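PDB 5C2V: hydrazine synthase subunit alpha from Candidatus Kuenenia stuttgartiensis, which catalyses the condensation of hydroxylamine with ammonia to hydrazine, the second half-reaction of the hydrazine synthase complex of anammox bacteria, and carries two c-type hemes. Local coordinates for residues D[104-109]-D[115-120]; D[209-212]-D[217-220]; D[660-665]-D[743-748]. All blocks are in the same frame, centred on the assembly; numbering follows the deposited sequence.

How the contacts relate
Contacts 1 and 2 are neighbouring beta hairpins in the N-terminal part of the chain, which includes the six-bladed beta-propeller. Their centres lie about 14 Å apart. They touch where the F211 ring meets the 115-120 segment, with F211 CE2 3.8 Å from T119 CA. Contact 3 is in the C-terminal cytochrome c region and supplies both axial histidines, H662 and H745, of the bis-histidine heme. Its centre is about 65 Å from that of contact 1 and about 57 Å from that of contact 2, on the opposite side of the chain's centre. The other heme, with Y564 as axial ligand, belongs to the middle domain. A bound trimethyl glycine lies about 11 Å from the side chain of M108 in contact 1.

Contact 1. Residues D[104-109]-D[115-120]; sequences QIWEMN and LRQMTD
Q117 lies over one face of the W106 indole. Its CG sits 3.8 Å from the centroid of the W106 six-membered ring, close to the ring normal, which makes a CH-pi contact. Q117 CG is anti to the backbone N (chi1 -177°) and the chain runs on extended. This carries the amide along the ring, with the two planes 26° apart. L115 CD1 adds an apolar contact to W106 CE3 at 3.6 Å. E107 and R116 share the other face of the sheet. E107 OE2 lies well out of the R116 guanidinium plane, 3.9 Å from NH1; this long salt bridge is a matter of charge alone. E107 OE1 pairs with K90, and R116 NH2 bonds to T192 O and L214 O. In the backbone, E107 and R116 form a hydrogen-bonded antiparallel pair. Further along, M118 N donates to I105 O at 2.8 Å. T119 OG1 donates to Q104 OE1 at 3.0 Å, while Q104 NE2 bonds to G101 O and L121 O. The hairpin 103-109/116-117 ends a four-stranded antiparallel meander, consistent with a propeller blade. Strand 116-117 is an edge strand. Strand 103-109 pairs on its other side with strand 90-97, and I105 and T119 pack on strands 124-131 and 154-171.

Contact 2. Residues D[209-212]-D[217-220]; sequences IEFP and TIDQ
I209 pairs with I218 through two backbone hydrogen bonds. I218 N donates to I209 O at 2.9 Å, and that bond is almost straight, at 174°. The return bond from I209 N to I218 O is weak, because its angle is only 129°. The side chains of the pair lie side by side and point the same way. I209 CB meets I218 CG1 at 3.6 Å.

E210 comes next and projects to the other face of the sheet. It stands opposite T217 in a non-hydrogen-bonded antiparallel pair. Their side chains also run side by side. Contact is light: E210 CG is 3.9 Å from the T217 methyl CG2. E210 is exposed, whereas T217 is buried and also packs on L206.

F211 follows, and its ring reaches back toward I218. I218 CD1 lies 3.6 Å from F211 CZ and equally near CE2. I218 CG1 sits between its own backbone N and carbonyl carbon (chi1 54°), and from there the chain extends to bring CD1 against the phenyl ring. The buried ring also packs on D120 and L121.

Beyond the pairing, D219 turns away from strand 209-211 and forms salt bridges with R189 and R549. The two strands run antiparallel, with axes 4.9 Å apart at their closest. Strand 216-220 pairs on its other side with strand 186-191, and 209-211 lies beyond it. The arrangement is a short beta hairpin at the edge of a branched or curled, six-stranded antiparallel sheet.

Contact 3. Residues D[660-665]-D[743-748]; sequences MCHDSN and LLHNKF. With HEC (heme c), chain B.
H745 ND1 donates to L743 O at 2.6 Å, which helps set the rotation of the ring that faces H662 across the heme iron. L743 O lies in the H745 ring plane, but H745 ND1 sits above the L743 carbonyl plane. This is a bis-histidine c-type heme site. C658, C661 and H662 belong to its CXXCH motif, and H745 comes from a distant loop as the second axial ligand. H662 NE2 and H745 NE2 each bind the iron at 2.1 Å, from opposite faces of the porphyrin. The two nitrogens are 4.2 Å apart, so the segments meet mainly through the metal. H662 ND1 is held in turn by P668 O, so both imidazoles are tied to backbone carbonyls. C661 SG is covalently joined to the heme at CAC, and C658 makes the other thioether link. F748 packs on the H745 side. Its CE2 stands 3.7 Å above the centre of the H745 ring, with H745 CD2 in the plane of the phenyl ring at its edge. The same F748 CE2 lies 3.8 Å from heme C1C. L743 N makes a weak bond to propionate O2D, and L743 CD2 rests 3.5 Å from the heme meso carbon CHD.

Contact 1. Residues D[104-109]-D[115-120]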
loop_
_atom_site.group_PDB
_atom_site.type_symbol
_atom_site.label_atom_id
_atom_site.label_comp_id
_atom_site.label_asym_id
_atom_site.label_seq_id
_atom_site.Cartn_x
_atom_site.Cartn_y
_atom_site.Cartn_z
ATOM N N GLN D 104 3.466 9.097 -38.744
ATOM C CA GLN D 104 3.239 10.533 -38.681
ATOM C C GLN D 104 1.758 10.873 -38.577
ATOM O O GLN D 104 0.904 9.985 -38.573
ATOM C CB GLN D 104 3.842 11.211 -39.913
ATOM C CG GLN D 104 5.322 10.919 -40.138
ATOM C CD GLN D 104 6.230 11.690 -39.196
ATOM O OE1 GLN D 104 5.768 12.484 -38.376
ATOM N NE2 GLN D 104 7.532 11.464 -39.316
ATOM N N ILE D 105 1.463 12.166 -38.497
ATOM C CA ILE D 105 0.086 12.639 -38.448
ATOM C C ILE D 105 -0.405 12.979 -39.851
ATOM O O ILE D 105 0.277 13.668 -40.608
ATOM C CB ILE D 105 -0.058 13.876 -37.538
ATOM C CG1 ILE D 105 0.436 13.560 -36.125
ATOM C CG2 ILE D 105 -1.503 14.351 -37.502
ATOM C CD1 ILE D 105 -0.372 12.492 -35.420
ATOM N N TRP D 106 -1.587 12.479 -40.195
ATOM C CA TRP D 106 -2.180 12.728 -41.501
ATOM C C TRP D 106 -3.634 13.150 -41.334
ATOM O O TRP D 106 -4.200 13.014 -40.253
ATOM C CB TRP D 106 -2.096 11.479 -42.384
ATOM C CG TRP D 106 -0.717 10.895 -42.512
ATOM C CD1 TRP D 106 -0.032 10.193 -41.563
ATOM C CD2 TRP D 106 0.130 10.938 -43.667
ATOM N NE1 TRP D 106 1.194 9.811 -42.048
ATOM C CE2 TRP D 106 1.318 10.255 -43.339
ATOM C CE3 TRP D 106 0.003 11.495 -44.943
ATOM C CZ2 TRP D 106 2.371 10.112 -44.241
ATOM C CZ3 TRP D 106 1.049 11.350 -45.837
ATOM C CH2 TRP D 106 2.218 10.666 -45.481
ATOM N N GLU D 107 -4.233 13.671 -42.399
ATOM C CA GLU D 107 -5.668 13.934 -42.400
ATOM C C GLU D 107 -6.246 13.739 -43.794
ATOM O O GLU D 107 -5.565 13.961 -44.796
ATOM C CB GLU D 107 -5.979 15.348 -41.896
ATOM C CG GLU D 107 -5.092 16.450 -42.451
ATOM C CD GLU D 107 -5.666 17.832 -42.185
ATOM O OE1 GLU D 107 -6.905 17.972 -42.210
ATOM O OE2 GLU D 107 -4.887 18.776 -41.943
ATOM N N MET D 108 -7.505 13.318 -43.853
ATOM C CA MET D 108 -8.172 13.104 -45.131
ATOM C C MET D 108 -9.685 13.232 -44.996
ATOM O O MET D 108 -10.228 13.152 -43.896
ATOM C CB MET D 108 -7.817 11.731 -45.704
ATOM C CG MET D 108 -8.524 10.571 -45.020
ATOM S SD MET D 108 -8.428 9.031 -45.954
ATOM C CE MET D 108 -6.658 8.761 -45.994
ATOM N N ASN D 109 -10.358 13.432 -46.124
ATOM C CA ASN D 109 -11.810 13.535 -46.142
ATOM C C ASN D 109 -12.475 12.200 -45.829
ATOM O O ASN D 109 -11.855 11.144 -45.954
ATOM C CB ASN D 109 -12.291 14.056 -47.497
ATOM C CG ASN D 109 -11.716 15.417 -47.836
ATOM O OD1 ASN D 109 -11.491 16.244 -46.953
ATOM N ND2 ASN D 109 -11.475 15.655 -49.119
ATOM N N LEU D 115 -5.832 13.670 -49.219
ATOM C CA LEU D 115 -4.827 13.182 -48.279
ATOM C C LEU D 115 -3.694 14.194 -48.099
ATOM O O LEU D 115 -3.026 14.567 -49.064
ATOM C CB LEU D 115 -4.275 11.832 -48.753
ATOM C CG LEU D 115 -3.403 10.991 -47.810
ATOM C CD1 LEU D 115 -1.927 11.344 -47.943
ATOM C CD2 LEU D 115 -3.865 11.141 -46.368
ATOM N N ARG D 116 -3.476 14.626 -46.859
ATOM C CA ARG D 116 -2.442 15.613 -46.550
ATOM C C ARG D 116 -1.565 15.164 -45.379
ATOM O O ARG D 116 -2.057 14.575 -44.416
ATOM C CB ARG D 116 -3.078 16.972 -46.240
ATOM C CG ARG D 116 -2.072 18.084 -45.977
ATOM C CD ARG D 116 -2.743 19.337 -45.434
ATOM N NE ARG D 116 -1.760 20.341 -45.036
ATOM C CZ ARG D 116 -2.050 21.445 -44.354
ATOM N NH1 ARG D 116 -3.300 21.692 -43.989
ATOM N NH2 ARG D 116 -1.087 22.300 -44.035
ATOM N N GLN D 117 -0.267 15.451 -45.464
ATOM C CA GLN D 117 0.690 15.051 -44.432
ATOM C C GLN D 117 0.982 16.176 -43.439
ATOM O O GLN D 117 1.535 17.211 -43.806
ATOM C CB GLN D 117 1.996 14.586 -45.075
ATOM C CG GLN D 117 3.023 14.072 -44.081
ATOM C CD GLN D 117 4.323 13.665 -44.745
ATOM O OE1 GLN D 117 4.398 13.541 -45.967
ATOM N NE2 GLN D 117 5.359 13.458 -43.940
ATOM N N MET D 118 0.603 15.961 -42.182
ATOM C CA MET D 118 0.764 16.971 -41.138
ATOM C C MET D 118 2.156 17.033 -40.497
ATOM O O MET D 118 2.678 18.122 -40.257
ATOM C CB MET D 118 -0.287 16.751 -40.051
ATOM C CG MET D 118 -1.699 16.747 -40.597
ATOM S SD MET D 118 -1.928 18.092 -41.771
ATOM C CE MET D 118 -1.984 19.495 -40.660
ATOM N N THR D 119 2.754 15.877 -40.213
ATOM C CA THR D 119 4.010 15.845 -39.460
ATOM C C THR D 119 5.149 15.118 -40.172
ATOM O O THR D 119 4.979 14.004 -40.657
ATOM C CB THR D 119 3.818 15.179 -38.080
ATOM O OG1 THR D 119 3.171 13.910 -38.242
ATOM C CG2 THR D 119 2.975 16.056 -37.174
ATOM N N ASP D 120 6.300 15.777 -40.264
ATOM C CA ASP D 120 7.532 15.139 -40.727
ATOM C C ASP D 120 8.465 14.707 -39.588
ATOM O O ASP D 120 9.599 14.300 -39.844
ATOM C CB ASP D 120 8.291 16.050 -41.691
ATOM C CG ASP D 120 9.088 15.264 -42.717
ATOM O OD1 ASP D 120 8.709 14.106 -42.997
ATOM O OD2 ASP D 120 10.089 15.796 -43.241
#

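Contact 2. Residues D[209-212]-D[217-220]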
loop_
_atom_site.group_PDB
_atom_site.type_symbol
_atom_site.label_atom_id
_atom_site.label_comp_id
_atom_site.label_asym_id
_atom_site.label_seq_id
_atom_site.Cartn_x
_atom_site.Cartn_y
_atom_site.Cartn_z
ATOM N N ILE D 209 9.431 23.544 -34.084
ATOM C CA ILE D 209 9.960 22.921 -35.291
ATOM C C ILE D 209 9.032 23.207 -36.473
ATOM O O ILE D 209 7.824 22.970 -36.398
ATOM C CB ILE D 209 10.137 21.404 -35.116
ATOM C CG1 ILE D 209 10.996 21.111 -33.885
ATOM C CG2 ILE D 209 10.761 20.792 -36.362
ATOM C CD1 ILE D 209 11.067 19.644 -33.522
ATOM N N GLU D 210 9.600 23.733 -37.555
ATOM C CA GLU D 210 8.817 24.086 -38.737
ATOM C C GLU D 210 8.844 22.997 -39.803
ATOM O O GLU D 210 9.884 22.396 -40.071
ATOM C CB GLU D 210 9.316 25.402 -39.343
ATOM C CG GLU D 210 8.715 26.654 -38.725
ATOM C CD GLU D 210 9.063 27.910 -39.506
ATOM O OE1 GLU D 210 10.235 28.337 -39.459
ATOM O OE2 GLU D 210 8.163 28.466 -40.171
ATOM N N PHE D 211 7.685 22.761 -40.411
ATOM C CA PHE D 211 7.556 21.838 -41.534
ATOM C C PHE D 211 7.048 22.597 -42.760
ATOM O O PHE D 211 5.845 22.607 -43.036
ATOM C CB PHE D 211 6.611 20.685 -41.191
ATOM C CG PHE D 211 7.126 19.773 -40.113
ATOM C CD1 PHE D 211 8.487 19.593 -39.929
ATOM C CD2 PHE D 211 6.247 19.095 -39.285
ATOM C CE1 PHE D 211 8.961 18.754 -38.937
ATOM C CE2 PHE D 211 6.716 18.255 -38.292
ATOM C CZ PHE D 211 8.074 18.084 -38.119
ATOM N N PRO D 212 7.970 23.249 -43.488
ATOM C CA PRO D 212 7.661 24.114 -44.632
ATOM C C PRO D 212 7.006 23.380 -45.798
ATOM O O PRO D 212 6.042 23.887 -46.374
ATOM C CB PRO D 212 9.036 24.653 -45.050
ATOM C CG PRO D 212 9.923 24.429 -43.869
ATOM C CD PRO D 212 9.418 23.181 -43.231
ATOM N N THR D 217 3.361 23.675 -38.611
ATOM C CA THR D 217 4.351 24.006 -37.584
ATOM C C THR D 217 4.019 23.325 -36.257
ATOM O O THR D 217 2.855 23.238 -35.882
ATOM C CB THR D 217 4.449 25.532 -37.364
ATOM O OG1 THR D 217 4.649 26.186 -38.624
ATOM C CG2 THR D 217 5.608 25.874 -36.436
ATOM N N ILE D 218 5.035 22.836 -35.548
ATOM C CA ILE D 218 4.789 22.177 -34.266
ATOM C C ILE D 218 5.515 22.837 -33.094
ATOM O O ILE D 218 6.636 23.341 -33.233
ATOM C CB ILE D 218 5.188 20.685 -34.307
ATOM C CG1 ILE D 218 6.638 20.524 -34.765
ATOM C CG2 ILE D 218 4.255 19.909 -35.216
ATOM C CD1 ILE D 218 7.121 19.090 -34.762
ATOM N N ASP D 219 4.852 22.821 -31.940
ATOM C CA ASP D 219 5.407 23.341 -30.695
ATOM C C ASP D 219 5.152 22.349 -29.561
ATOM O O ASP D 219 4.076 21.756 -29.484
ATOM C CB ASP D 219 4.798 24.706 -30.362
ATOM C CG ASP D 219 5.296 25.264 -29.043
ATOM O OD1 ASP D 219 6.511 25.162 -28.772
ATOM O OD2 ASP D 219 4.470 25.802 -28.276
ATOM N N GLN D 220 6.134 22.171 -28.681
ATOM C CA GLN D 220 6.015 21.196 -27.598
ATOM C C GLN D 220 5.470 21.835 -26.325
ATOM O O GLN D 220 6.143 22.650 -25.692
ATOM C CB GLN D 220 7.373 20.549 -27.318
ATOM C CG GLN D 220 7.341 19.471 -26.249
ATOM C CD GLN D 220 8.707 18.869 -25.992
ATOM O OE1 GLN D 220 9.670 19.155 -26.704
ATOM N NE2 GLN D 220 8.800 18.029 -24.967
#

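Contact 3. Residues D[660-665]-D[743-748]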
loop_
_atom_site.group_PDB
_atom_site.type_symbol
_atom_site.label_atom_id
_atom_site.label_comp_id
_atom_site.label_asym_id
_atom_site.label_seq_id
_atom_site.Cartn_x
_atom_site.Cartn_y
_atom_site.Cartn_z
ATOM N N MET D 660 40.920 5.589 4.745
ATOM C CA MET D 660 41.998 5.196 5.645
ATOM C C MET D 660 41.511 4.289 6.783
ATOM O O MET D 660 42.120 3.252 7.052
ATOM C CB MET D 660 42.700 6.438 6.214
ATOM C CG MET D 660 41.802 7.395 6.987
ATOM S SD MET D 660 42.635 8.919 7.470
ATOM C CE MET D 660 42.894 9.681 5.870
ATOM N N CYS D 661 40.425 4.673 7.448
ATOM C CA CYS D 661 39.893 3.871 8.545
ATOM C C CYS D 661 38.776 2.925 8.119
ATOM O O CYS D 661 38.335 2.091 8.911
ATOM C CB CYS D 661 39.384 4.777 9.668
ATOM S SG CYS D 661 40.647 5.781 10.474
ATOM N N HIS D 662 38.320 3.038 6.877
ATOM C CA HIS D 662 37.262 2.150 6.417
ATOM C C HIS D 662 37.752 1.202 5.332
ATOM O O HIS D 662 37.964 1.587 4.182
ATOM C CB HIS D 662 36.058 2.957 5.926
ATOM C CG HIS D 662 35.288 3.614 7.027
ATOM N ND1 HIS D 662 34.081 3.129 7.485
ATOM C CD2 HIS D 662 35.557 4.713 7.772
ATOM C CE1 HIS D 662 33.640 3.905 8.462
ATOM N NE2 HIS D 662 34.517 4.871 8.653
ATOM N N ASP D 663 37.908 -0.052 5.734
ATOM C CA ASP D 663 38.284 -1.143 4.852
ATOM C C ASP D 663 37.296 -2.270 5.106
ATOM O O ASP D 663 36.290 -2.062 5.787
ATOM C CB ASP D 663 39.729 -1.591 5.096
ATOM C CG ASP D 663 39.957 -2.095 6.508
ATOM O OD1 ASP D 663 39.206 -1.689 7.419
ATOM O OD2 ASP D 663 40.897 -2.893 6.707
ATOM N N SER D 664 37.560 -3.445 4.548
ATOM C CA SER D 664 36.676 -4.594 4.727
ATOM C C SER D 664 36.361 -4.883 6.200
ATOM O O SER D 664 35.279 -5.369 6.521
ATOM C CB SER D 664 37.290 -5.837 4.080
ATOM O OG SER D 664 36.389 -6.929 4.118
ATOM N N ASN D 665 37.299 -4.566 7.089
ATOM C CA ASN D 665 37.141 -4.868 8.509
ATOM C C ASN D 665 36.398 -3.794 9.308
ATOM O O ASN D 665 36.127 -3.980 10.494
ATOM C CB ASN D 665 38.511 -5.112 9.145
ATOM C CG ASN D 665 39.178 -6.371 8.626
ATOM O OD1 ASN D 665 38.509 -7.354 8.306
ATOM N ND2 ASN D 665 40.503 -6.347 8.541
ATOM N N LEU D 743 33.273 7.312 17.706
ATOM C CA LEU D 743 34.206 8.298 17.179
ATOM C C LEU D 743 33.438 9.423 16.494
ATOM O O LEU D 743 32.622 9.171 15.608
ATOM C CB LEU D 743 35.183 7.641 16.203
ATOM C CG LEU D 743 36.404 8.460 15.787
ATOM C CD1 LEU D 743 37.262 8.795 16.995
ATOM C CD2 LEU D 743 37.209 7.698 14.756
ATOM N N LEU D 744 33.693 10.661 16.909
ATOM C CA LEU D 744 32.973 11.803 16.351
ATOM C C LEU D 744 33.400 12.068 14.911
ATOM O O LEU D 744 34.576 12.300 14.632
ATOM C CB LEU D 744 33.199 13.048 17.211
ATOM C CG LEU D 744 32.624 12.993 18.627
ATOM C CD1 LEU D 744 32.948 14.265 19.393
ATOM C CD2 LEU D 744 31.120 12.759 18.585
ATOM N N HIS D 745 32.431 12.025 14.000
ATOM C CA HIS D 745 32.699 12.178 12.573
ATOM C C HIS D 745 32.421 13.574 12.016
ATOM O O HIS D 745 32.589 13.806 10.819
ATOM C CB HIS D 745 31.887 11.149 11.783
ATOM C CG HIS D 745 32.460 9.767 11.831
ATOM N ND1 HIS D 745 32.739 9.119 13.015
ATOM C CD2 HIS D 745 32.817 8.916 10.841
ATOM C CE1 HIS D 745 33.239 7.925 12.752
ATOM N NE2 HIS D 745 33.299 7.777 11.441
ATOM N N ASN D 746 31.994 14.500 12.867
ATOM C CA ASN D 746 31.526 15.793 12.376
ATOM C C ASN D 746 32.645 16.736 11.928
ATOM O O ASN D 746 32.409 17.649 11.136
ATOM C CB ASN D 746 30.663 16.480 13.441
ATOM C CG ASN D 746 31.421 16.771 14.719
ATOM O OD1 ASN D 746 32.395 16.095 15.046
ATOM N ND2 ASN D 746 30.971 17.782 15.454
ATOM N N LYS D 747 33.853 16.528 12.440
ATOM C CA LYS D 747 34.976 17.396 12.096
ATOM C C LYS D 747 35.913 16.833 11.018
ATOM O O LYS D 747 36.932 17.447 10.698
ATOM C CB LYS D 747 35.760 17.739 13.362
ATOM C CG LYS D 747 34.911 18.531 14.345
ATOM C CD LYS D 747 35.698 19.082 15.514
ATOM C CE LYS D 747 34.790 19.923 16.398
ATOM N NZ LYS D 747 35.498 20.496 17.573
ATOM N N PHE D 748 35.576 15.672 10.465
ATOM C CA PHE D 748 36.399 15.056 9.422
ATOM C C PHE D 748 36.349 15.814 8.096
ATOM O O PHE D 748 37.328 15.835 7.350
ATOM C CB PHE D 748 35.972 13.604 9.190
ATOM C CG PHE D 748 36.436 12.657 10.257
ATOM C CD1 PHE D 748 37.654 12.848 10.889
ATOM C CD2 PHE D 748 35.658 11.573 10.625
ATOM C CE1 PHE D 748 38.085 11.978 11.871
ATOM C CE2 PHE D 748 36.084 10.698 11.607
ATOM C CZ PHE D 748 37.299 10.901 12.230
HETATM FE FE HEC B . 33.921 6.331 10.061
HETATM C CHA HEC B . 31.802 4.364 11.911
HETATM C CHB HEC B . 31.383 7.005 7.851
HETATM C CHC HEC B . 36.012 8.410 8.252
HETATM C CHD HEC B . 36.570 5.502 12.092
HETATM N NA HEC B . 31.972 5.757 9.886
HETATM C C1A HEC B . 31.274 4.998 10.807
HETATM C C2A HEC B . 29.881 4.986 10.407
HETATM C C3A HEC B . 29.762 5.711 9.291
HETATM C C4A HEC B . 31.075 6.213 8.937
HETATM C CMA HEC B . 28.454 5.971 8.514
HETATM C CAA HEC B . 28.734 4.262 11.145
HETATM C CBA HEC B . 28.614 2.831 10.630
HETATM C CGA HEC B . 27.405 2.174 11.243
HETATM O O1A HEC B . 26.859 1.219 10.629
HETATM O O2A HEC B . 26.977 2.611 12.342
HETATM N NB HEC B . 33.750 7.448 8.334
HETATM C C1B HEC B . 32.572 7.674 7.648
HETATM C C2B HEC B . 32.811 8.735 6.688
HETATM C C3B HEC B . 34.090 9.113 6.795
HETATM C C4B HEC B . 34.703 8.317 7.837
HETATM C CMB HEC B . 31.765 9.301 5.703
HETATM C CAB HEC B . 34.813 10.213 5.985
HETATM C CBB HEC B . 34.316 11.608 6.426
HETATM N NC HEC B . 35.912 6.862 10.154
HETATM C C1C HEC B . 36.574 7.729 9.307
HETATM C C2C HEC B . 37.928 7.895 9.792
HETATM C C3C HEC B . 38.116 7.002 10.773
HETATM C C4C HEC B . 36.831 6.394 11.074
HETATM C CMC HEC B . 39.030 8.658 9.024
HETATM C CAC HEC B . 39.430 6.750 11.554
HETATM C CBC HEC B . 39.844 7.999 12.365
HETATM N ND HEC B . 34.146 5.099 11.746
HETATM C C1D HEC B . 35.351 4.951 12.432
HETATM C C2D HEC B . 35.122 4.109 13.583
HETATM C C3D HEC B . 33.631 3.747 13.555
HETATM C C4D HEC B . 33.107 4.404 12.366
HETATM C CMD HEC B . 36.166 3.674 14.635
HETATM C CAD HEC B . 32.923 2.840 14.597
HETATM C CBD HEC B . 31.506 3.274 14.973
HETATM C CGD HEC B . 31.458 4.702 15.452
HETATM O O1D HEC B . 30.356 5.307 15.398
HETATM O O2D HEC B . 32.508 5.239 15.887
#